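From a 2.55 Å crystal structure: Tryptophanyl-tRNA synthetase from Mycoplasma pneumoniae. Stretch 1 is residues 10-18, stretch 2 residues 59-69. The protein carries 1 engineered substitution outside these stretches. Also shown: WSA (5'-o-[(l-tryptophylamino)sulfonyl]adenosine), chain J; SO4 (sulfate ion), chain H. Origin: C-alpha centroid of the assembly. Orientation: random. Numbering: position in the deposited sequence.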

ATOM      1  N   GLY B  10       4.500   9.595  14.823  1.00 18.50           N
ATOM      2  CA  GLY B  10       3.103   9.272  14.635  1.00 20.56           C
ATOM      3  C   GLY B  10       2.546   8.515  15.821  1.00 19.21           C
ATOM      4  O   GLY B  10       3.244   7.713  16.445  1.00 17.86           O
ATOM      5  N   ILE B  11       1.285   8.779  16.140  1.00 18.96           N
ATOM      6  CA  ILE B  11       0.627   8.106  17.251  1.00 16.91           C
ATOM      7  C   ILE B  11      -0.684   7.508  16.773  1.00 16.90           C
ATOM      8  O   ILE B  11      -1.489   8.180  16.123  1.00 17.53           O
ATOM      9  N   GLN B  12      -0.886   6.233  17.087  1.00 16.02           N
ATOM     10  CA  GLN B  12      -2.112   5.538  16.716  1.00 20.07           C
ATOM     11  C   GLN B  12      -3.181   5.924  17.736  1.00 24.28           C
ATOM     12  O   GLN B  12      -2.900   6.018  18.935  1.00 21.68           O
ATOM     13  N   ALA B  13      -4.402   6.166  17.267  1.00 24.03           N
ATOM     14  CA  ALA B  13      -5.485   6.533  18.172  1.00 23.45           C
ATOM     15  C   ALA B  13      -6.090   5.262  18.762  1.00 26.14           C
ATOM     16  O   ALA B  13      -6.058   4.201  18.136  1.00 27.43           O
ATOM     17  N   SER B  14      -6.645   5.386  19.965  1.00 27.07           N
ATOM     18  CA  SER B  14      -7.243   4.260  20.657  1.00 25.63           C
ATOM     19  C   SER B  14      -7.769   4.675  22.026  1.00 29.37           C
ATOM     20  O   SER B  14      -7.110   5.421  22.760  1.00 28.94           O
ATOM     21  N   GLY B  15      -8.953   4.180  22.374  1.00 27.57           N
ATOM     22  CA  GLY B  15      -9.529   4.497  23.666  1.00 23.73           C
ATOM     23  C   GLY B  15      -8.641   3.907  24.735  1.00 23.46           C
ATOM     24  O   GLY B  15      -8.878   4.073  25.927  1.00 27.39           O
ATOM     25  N   LYS B  16      -7.600   3.214  24.290  1.00 29.53           N
ATOM     26  CA  LYS B  16      -6.649   2.571  25.182  1.00 31.26           C
ATOM     27  C   LYS B  16      -5.375   3.379  25.357  1.00 29.45           C
ATOM     28  O   LYS B  16      -4.370   2.854  25.841  1.00 33.58           O
ATOM     29  N   GLN B  17      -5.406   4.645  24.949  1.00 25.08           N
ATOM     30  CA  GLN B  17      -4.248   5.520  25.106  1.00 22.70           C
ATOM     31  C   GLN B  17      -3.857   5.441  26.591  1.00 27.51           C
ATOM     32  O   GLN B  17      -4.698   5.668  27.471  1.00 26.34           O
ATOM     33  N   HIS B  18      -2.594   5.113  26.869  1.00 25.77           N
ATOM     34  CA  HIS B  18      -2.118   4.968  28.249  1.00 18.52           C
ATOM     35  C   HIS B  18      -0.871   5.787  28.604  1.00 20.58           C
ATOM     36  O   HIS B  18      -0.284   6.450  27.745  1.00 16.87           O
ATOM     37  N   GLN B  59     -14.267   8.292  16.269  1.00 20.93           N
ATOM     38  CA  GLN B  59     -14.303   8.804  17.628  1.00 21.47           C
ATOM     39  C   GLN B  59     -12.901   8.913  18.224  1.00 25.57           C
ATOM     40  O   GLN B  59     -12.558   9.927  18.839  1.00 22.94           O
ATOM     41  N   ASN B  60     -12.092   7.875  18.019  1.00 23.54           N
ATOM     42  CA  ASN B  60     -10.729   7.837  18.534  1.00 24.20           C
ATOM     43  C   ASN B  60      -9.806   8.879  17.896  1.00 29.10           C
ATOM     44  O   ASN B  60      -9.061   9.555  18.611  1.00 24.81           O
ATOM     45  N   ASN B  61      -9.843   9.004  16.566  1.00 27.16           N
ATOM     46  CA  ASN B  61      -9.011   9.997  15.878  1.00 31.15           C
ATOM     47  C   ASN B  61      -9.300  11.375  16.481  1.00 30.73           C
ATOM     48  O   ASN B  61      -8.391  12.168  16.731  1.00 32.81           O
ATOM     49  N   PHE B  62     -10.576  11.647  16.717  1.00 30.14           N
ATOM     50  CA  PHE B  62     -10.996  12.904  17.315  1.00 28.94           C
ATOM     51  C   PHE B  62     -10.434  12.993  18.740  1.00 26.33           C
ATOM     52  O   PHE B  62      -9.819  13.988  19.119  1.00 27.23           O
ATOM     53  N   ASP B  63     -10.641  11.942  19.519  1.00 24.19           N
ATOM     54  CA  ASP B  63     -10.167  11.915  20.894  1.00 27.03           C
ATOM     55  C   ASP B  63      -8.649  12.089  21.046  1.00 27.29           C
ATOM     56  O   ASP B  63      -8.187  12.686  22.021  1.00 25.74           O
ATOM     57  N   LEU B  64      -7.873  11.568  20.098  1.00 24.08           N
ATOM     58  CA  LEU B  64      -6.423  11.702  20.179  1.00 22.42           C
ATOM     59  C   LEU B  64      -6.000  13.154  19.968  1.00 23.19           C
ATOM     60  O   LEU B  64      -5.144  13.658  20.686  1.00 23.67           O
ATOM     61  N   VAL B  65      -6.601  13.823  18.985  1.00 23.70           N
ATOM     62  CA  VAL B  65      -6.260  15.209  18.716  1.00 23.35           C
ATOM     63  C   VAL B  65      -6.525  16.059  19.942  1.00 23.66           C
ATOM     64  O   VAL B  65      -5.731  16.939  20.272  1.00 29.37           O
ATOM     65  N   ARG B  66      -7.636  15.805  20.621  1.00 23.51           N
ATOM     66  CA  ARG B  66      -7.944  16.561  21.822  1.00 20.90           C
ATOM     67  C   ARG B  66      -6.912  16.296  22.920  1.00 24.61           C
ATOM     68  O   ARG B  66      -6.484  17.221  23.611  1.00 24.82           O
ATOM     69  N   THR B  67      -6.503  15.041  23.080  1.00 24.09           N
ATOM     70  CA  THR B  67      -5.506  14.708  24.090  1.00 23.11           C
ATOM     71  C   THR B  67      -4.189  15.436  23.812  1.00 23.14           C
ATOM     72  O   THR B  67      -3.589  16.023  24.713  1.00 22.86           O
ATOM     73  N   LEU B  68      -3.745  15.401  22.558  1.00 20.18           N
ATOM     74  CA  LEU B  68      -2.496  16.053  22.179  1.00 21.92           C
ATOM     75  C   LEU B  68      -2.535  17.555  22.435  1.00 20.18           C
ATOM     76  O   LEU B  68      -1.527  18.156  22.801  1.00 21.70           O
ATOM     77  N   LEU B  69      -3.704  18.156  22.243  1.00 25.02           N
ATOM     78  CA  LEU B  69      -3.878  19.584  22.482  1.00 22.61           C
ATOM     79  C   LEU B  69      -3.949  19.825  23.989  1.00 22.06           C
ATOM     80  O   LEU B  69      -3.258  20.695  24.521  1.00 19.00           O
TER

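The centre of this contact is Leu64, a buried helix residue whose CA-to-CB bond points toward the first stretch. With chi1 t and chi2 p, Leu64 sets both methyls against the first stretch, CD1 and CD2 each within about 4.0 Å of Ile11 CG2. Leu64 CD2 lies 3.9 Å from Ile11 CG2 and 3.9 Å from Ala13 CB, and it also approaches the backbone, at 3.4 Å from Ile11 O and 3.8 Å from Ala13 CA. Leucine suits this buried position because its apolar branched end can meet Ile11 and Ala13 together and carries no polar group in need of a partner.

Ile11, the last residue of that strand, meets the helix from the other side of the contact. Its CA-to-CB bond also points toward the partner, and its m, t rotamer extends Ile11 CD1 along the helix to 3.9 Å from Leu68 CD2. Leu68 sets out sideways, but its m, t conformation brings the end of the side chain nearer, so that residues one helical turn apart, Leu64 and Leu68, both pack against the same isoleucine. The beta-branched side chain is well matched to an extended backbone and, being wholly apolar, to its buried place.

Ala13 marks the closest approach of the two backbones: Ala13 CA is 5.4 Å from Asn60 CA. Its small side chain fits this narrow gap, with Ala13 CB 3.8 Å from Asn60 CB and 3.5 Å from Asn60 O. Asn60 O already accepts the helical hydrogen bond from Leu64 N at 2.8 Å, so the methyl group meets a polar atom whose bonding needs are served within the helix.

Gln17 forms a transition from apolar to polar packing. With chi1 at -137°, between wells, and chi2 p, its side chain reaches back toward the helix, placing Gln17 NE2 3.3 Å from Leu64 CD1, while Gln17 NE2 also makes a weak hydrogen bond of 3.3 Å to Gln12 O. The amide thus borders the leucine yet ties the loop to itself. The type I turn from Ser14 to Gln17, closed by Gln17 N to Ser14 O at 2.9 Å, helps to bring this residue back.

At the polar edge, Asn60 points toward the loop with chi1 m, and Asn60 OD1 lies 3.5 Å from both Ser14 CA and Gly15 N. Asn61 starts away from the loop, but its m rotamer swings the end back, leaving Asn61 OD1 3.6 Å from Ala13 CB. No clear direct hydrogen bond joins the stretches; instead, a water accepts from Ala13 N at 2.7 Å and donates to Asn61 OD1 at 3.2 Å, bridging loop and helix.

Around the contact, other groups find their own partners. The Gln12 side chain points away from the helix; separately, the backbone Gln12 N donates to WSA O1S at 2.9 Å. His18, out of reach of the helix, donates from His18 NE2 to sulfate O3 at 3.0 Å. Asp63 also points toward the loop but stops short of it; Asp63 OD1 instead forms a 2.9 Å salt bridge with Arg66 NH1.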

ATOM      1  CB  ILE B  11       0.324   9.079  18.412  1.00 16.23           C
ATOM      2  CG1 ILE B  11       1.626   9.706  18.927  1.00 23.33           C
ATOM      3  CG2 ILE B  11      -0.377   8.331  19.542  1.00 14.07           C
ATOM      4  CD1 ILE B  11       1.413  10.904  19.837  1.00 27.60           C
ATOM      5  CB  GLN B  12      -1.888   4.023  16.742  1.00 20.68           C
ATOM      6  CG  GLN B  12      -1.837   3.362  15.374  1.00 28.43           C
ATOM      7  CD  GLN B  12      -1.549   1.865  15.453  1.00 28.34           C
ATOM      8  OE1 GLN B  12      -0.434   1.447  15.784  1.00 21.17           O
ATOM      9  NE2 GLN B  12      -2.561   1.051  15.157  1.00 15.22           N
ATOM     10  CB  ALA B  13      -6.553   7.344  17.433  1.00 14.57           C
ATOM     11  CB  SER B  14      -6.203   3.150  20.838  1.00 27.29           C
ATOM     12  OG  SER B  14      -6.664   2.166  21.743  1.00 20.79           O
ATOM     13  CB  LYS B  16      -6.285   1.180  24.662  1.00 36.17           C
ATOM     14  CG  LYS B  16      -6.745   0.034  25.549  1.00 43.84           C
ATOM     15  CD  LYS B  16      -8.064  -0.581  25.092  1.00 40.43           C
ATOM     16  CE  LYS B  16      -8.349  -1.850  25.895  1.00 47.54           C
ATOM     17  NZ  LYS B  16      -9.388  -2.723  25.297  1.00 48.54           N
ATOM     18  CB  GLN B  17      -4.635   6.950  24.730  1.00 17.73           C
ATOM     19  CG  GLN B  17      -3.613   7.690  23.889  1.00 21.45           C
ATOM     20  CD  GLN B  17      -3.392   7.052  22.531  1.00 26.45           C
ATOM     21  OE1 GLN B  17      -2.305   6.553  22.247  1.00 30.21           O
ATOM     22  NE2 GLN B  17      -4.422   7.059  21.688  1.00 16.16           N
ATOM     23  CB  HIS B  18      -1.844   3.492  28.531  1.00 18.38           C
ATOM     24  CG  HIS B  18      -0.816   2.885  27.624  1.00 22.06           C
ATOM     25  ND1 HIS B  18       0.499   3.294  27.606  1.00 21.00           N
ATOM     26  CD2 HIS B  18      -0.913   1.896  26.702  1.00 21.56           C
ATOM     27  CE1 HIS B  18       1.170   2.587  26.715  1.00 16.06           C
ATOM     28  NE2 HIS B  18       0.335   1.730  26.151  1.00 18.80           N
ATOM     29  CB  GLN B  59     -15.187   7.908  18.502  1.00 20.23           C
ATOM     30  CG  GLN B  59     -15.301   8.353  19.965  1.00 30.69           C
ATOM     31  CD  GLN B  59     -15.595   9.843  20.117  1.00 34.88           C
ATOM     32  OE1 GLN B  59     -16.377  10.417  19.360  1.00 35.26           O
ATOM     33  NE2 GLN B  59     -14.973  10.468  21.108  1.00 33.73           N
ATOM     34  CB  ASN B  60     -10.145   6.433  18.361  1.00 19.27           C
ATOM     35  CG  ASN B  60     -10.730   5.429  19.343  1.00 22.08           C
ATOM     36  OD1 ASN B  60     -10.458   4.227  19.251  1.00 31.29           O
ATOM     37  ND2 ASN B  60     -11.527   5.916  20.297  1.00 17.28           N
ATOM     38  CB  ASN B  61      -9.301  10.025  14.367  1.00 23.80           C
ATOM     39  CG  ASN B  61      -8.811   8.777  13.648  1.00 25.42           C
ATOM     40  OD1 ASN B  61      -8.041   7.988  14.199  1.00 20.76           O
ATOM     41  ND2 ASN B  61      -9.250   8.598  12.403  1.00 23.63           N
ATOM     42  CB  PHE B  62     -12.535  12.965  17.321  1.00 27.19           C
ATOM     43  CG  PHE B  62     -13.115  13.972  18.285  1.00 24.23           C
ATOM     44  CD1 PHE B  62     -13.814  13.548  19.411  1.00 28.77           C
ATOM     45  CD2 PHE B  62     -12.984  15.339  18.057  1.00 26.98           C
ATOM     46  CE1 PHE B  62     -14.378  14.472  20.297  1.00 28.52           C
ATOM     47  CE2 PHE B  62     -13.543  16.270  18.935  1.00 25.13           C
ATOM     48  CZ  PHE B  62     -14.243  15.833  20.056  1.00 23.44           C
ATOM     49  CB  ASP B  63     -10.604  10.616  21.581  1.00 33.29           C
ATOM     50  CG  ASP B  63     -12.095  10.584  21.888  1.00 39.66           C
ATOM     51  OD1 ASP B  63     -12.675  11.659  22.157  1.00 39.55           O
ATOM     52  OD2 ASP B  63     -12.684   9.479  21.877  1.00 42.93           O
ATOM     53  CB  LEU B  64      -5.727  10.811  19.144  1.00 22.07           C
ATOM     54  CG  LEU B  64      -4.195  10.743  19.228  1.00 19.91           C
ATOM     55  CD1 LEU B  64      -3.759  10.141  20.556  1.00 21.85           C
ATOM     56  CD2 LEU B  64      -3.673   9.904  18.095  1.00 22.38           C
ATOM     57  CB  VAL B  65      -7.050  15.783  17.523  1.00 23.76           C
ATOM     58  CG1 VAL B  65      -6.763  17.267  17.378  1.00 17.71           C
ATOM     59  CG2 VAL B  65      -6.640  15.074  16.245  1.00 17.38           C
ATOM     60  CB  ARG B  66      -9.346  16.229  22.324  1.00 25.54           C
ATOM     61  CG  ARG B  66     -10.452  16.947  21.561  1.00 32.18           C
ATOM     62  CD  ARG B  66     -11.752  16.889  22.331  1.00 37.83           C
ATOM     63  NE  ARG B  66     -12.122  15.518  22.665  1.00 40.55           N
ATOM     64  CZ  ARG B  66     -13.075  15.192  23.529  1.00 44.51           C
ATOM     65  NH1 ARG B  66     -13.345  13.916  23.772  1.00 43.97           N
ATOM     66  NH2 ARG B  66     -13.753  16.145  24.158  1.00 48.64           N
ATOM     67  CB  THR B  67      -5.232  13.191  24.136  1.00 24.41           C
ATOM     68  OG1 THR B  67      -6.410  12.501  24.577  1.00 27.52           O
ATOM     69  CG2 THR B  67      -4.092  12.885  25.093  1.00 16.11           C
ATOM     70  CB  LEU B  68      -2.172  15.769  20.710  1.00 18.81           C
ATOM     71  CG  LEU B  68      -1.902  14.292  20.406  1.00 16.24           C
ATOM     72  CD1 LEU B  68      -1.598  14.105  18.928  1.00 16.25           C
ATOM     73  CD2 LEU B  68      -0.735  13.811  21.263  1.00 19.84           C
ATOM     74  CB  LEU B  69      -5.160  20.083  21.810  1.00 25.36           C
ATOM     75  CG  LEU B  69      -5.082  20.710  20.411  1.00 29.24           C
ATOM     76  CD1 LEU B  69      -4.032  20.032  19.572  1.00 30.66           C
ATOM     77  CD2 LEU B  69      -6.450  20.613  19.740  1.00 30.18           C
TER
HETATM   78  CD2 WSA J1351       4.892   6.033  13.881  1.00  8.48           C
HETATM   79  CE3 WSA J1351       5.639   6.584  14.916  1.00 13.39           C
HETATM   80  CZ3 WSA J1351       6.741   7.377  14.619  1.00  7.01           C
HETATM   81  CH2 WSA J1351       7.092   7.615  13.293  1.00  7.52           C
HETATM   82  CZ2 WSA J1351       6.343   7.061  12.261  1.00  8.15           C
HETATM   83  CE2 WSA J1351       5.241   6.269  12.558  1.00 10.33           C
HETATM   84  N11 WSA J1351       4.351   5.642  11.794  1.00  8.53           N
HETATM   85  CD1 WSA J1351       3.459   5.028  12.565  1.00  9.92           C
HETATM   86  CG  WSA J1351       3.750   5.241  13.846  1.00  7.70           C
HETATM   87  CB  WSA J1351       2.960   4.723  15.047  1.00 12.19           C
HETATM   88  CA  WSA J1351       3.805   3.788  15.915  1.00 17.01           C
HETATM   89  NH3 WSA J1351       4.295   2.652  15.123  1.00  5.23           N
HETATM   90  C   WSA J1351       2.942   3.275  17.071  1.00 18.47           C
HETATM   91  O   WSA J1351       2.118   2.386  16.879  1.00 36.46           O
HETATM   92  NS  WSA J1351       3.128   3.834  18.261  1.00 26.68           N
HETATM   93  S   WSA J1351       1.823   3.591  19.209  1.00 28.05           S
HETATM   94  O1S WSA J1351       0.607   4.199  18.576  1.00 10.99           O
HETATM   95  O2S WSA J1351       1.582   2.121  19.389  1.00 20.32           O
HETATM   96  O5' WSA J1351       2.116   4.225  20.459  1.00 17.98           O
HETATM   97  C5' WSA J1351       2.521   5.599  20.447  1.00  8.26           C
HETATM   98  C4' WSA J1351       3.890   5.861  21.084  1.00 17.17           C
HETATM   99  O4' WSA J1351       3.898   5.372  22.437  1.00 10.38           O
HETATM  100  C3' WSA J1351       5.053   5.174  20.364  1.00 19.43           C
HETATM  101  O3' WSA J1351       6.192   6.040  20.357  1.00 19.60           O
HETATM  102  C2' WSA J1351       5.321   3.977  21.274  1.00 23.26           C
HETATM  103  O2' WSA J1351       6.685   3.566  21.140  1.00 20.23           O
HETATM  104  C1' WSA J1351       5.133   4.665  22.624  1.00 10.25           C
HETATM  105  N9  WSA J1351       4.970   3.651  23.694  1.00 16.91           N
HETATM  106  C8  WSA J1351       4.090   2.654  23.669  1.00 12.79           C
HETATM  107  N7  WSA J1351       4.161   1.964  24.805  1.00 17.08           N
HETATM  108  C5  WSA J1351       5.099   2.531  25.563  1.00 11.42           C
HETATM  109  C4  WSA J1351       5.620   3.601  24.848  1.00 13.77           C
HETATM  110  N3  WSA J1351       6.595   4.342  25.401  1.00 14.55           N
HETATM  111  C2  WSA J1351       7.052   4.062  26.610  1.00 11.78           C
HETATM  112  N1  WSA J1351       6.574   3.052  27.315  1.00 19.08           N
HETATM  113  C6  WSA J1351       5.601   2.269  26.826  1.00 19.36           C
HETATM  114  N6  WSA J1351       5.110   1.261  27.546  1.00 22.81           N
HETATM  115  S   SO4 H1360       0.792   0.448  22.495  1.00 23.91           S
HETATM  116  O1  SO4 H1360       2.155   0.236  21.991  1.00 20.58           O
HETATM  117  O2  SO4 H1360      -0.181  -0.153  21.554  1.00 23.25           O
HETATM  118  O3  SO4 H1360       0.669  -0.172  23.830  1.00 21.96           O
HETATM  119  O4  SO4 H1360       0.523   1.887  22.590  1.00 12.84           O
HETATM  120  O   HOH W   1      -5.328   6.301  14.712  1.00 23.22           O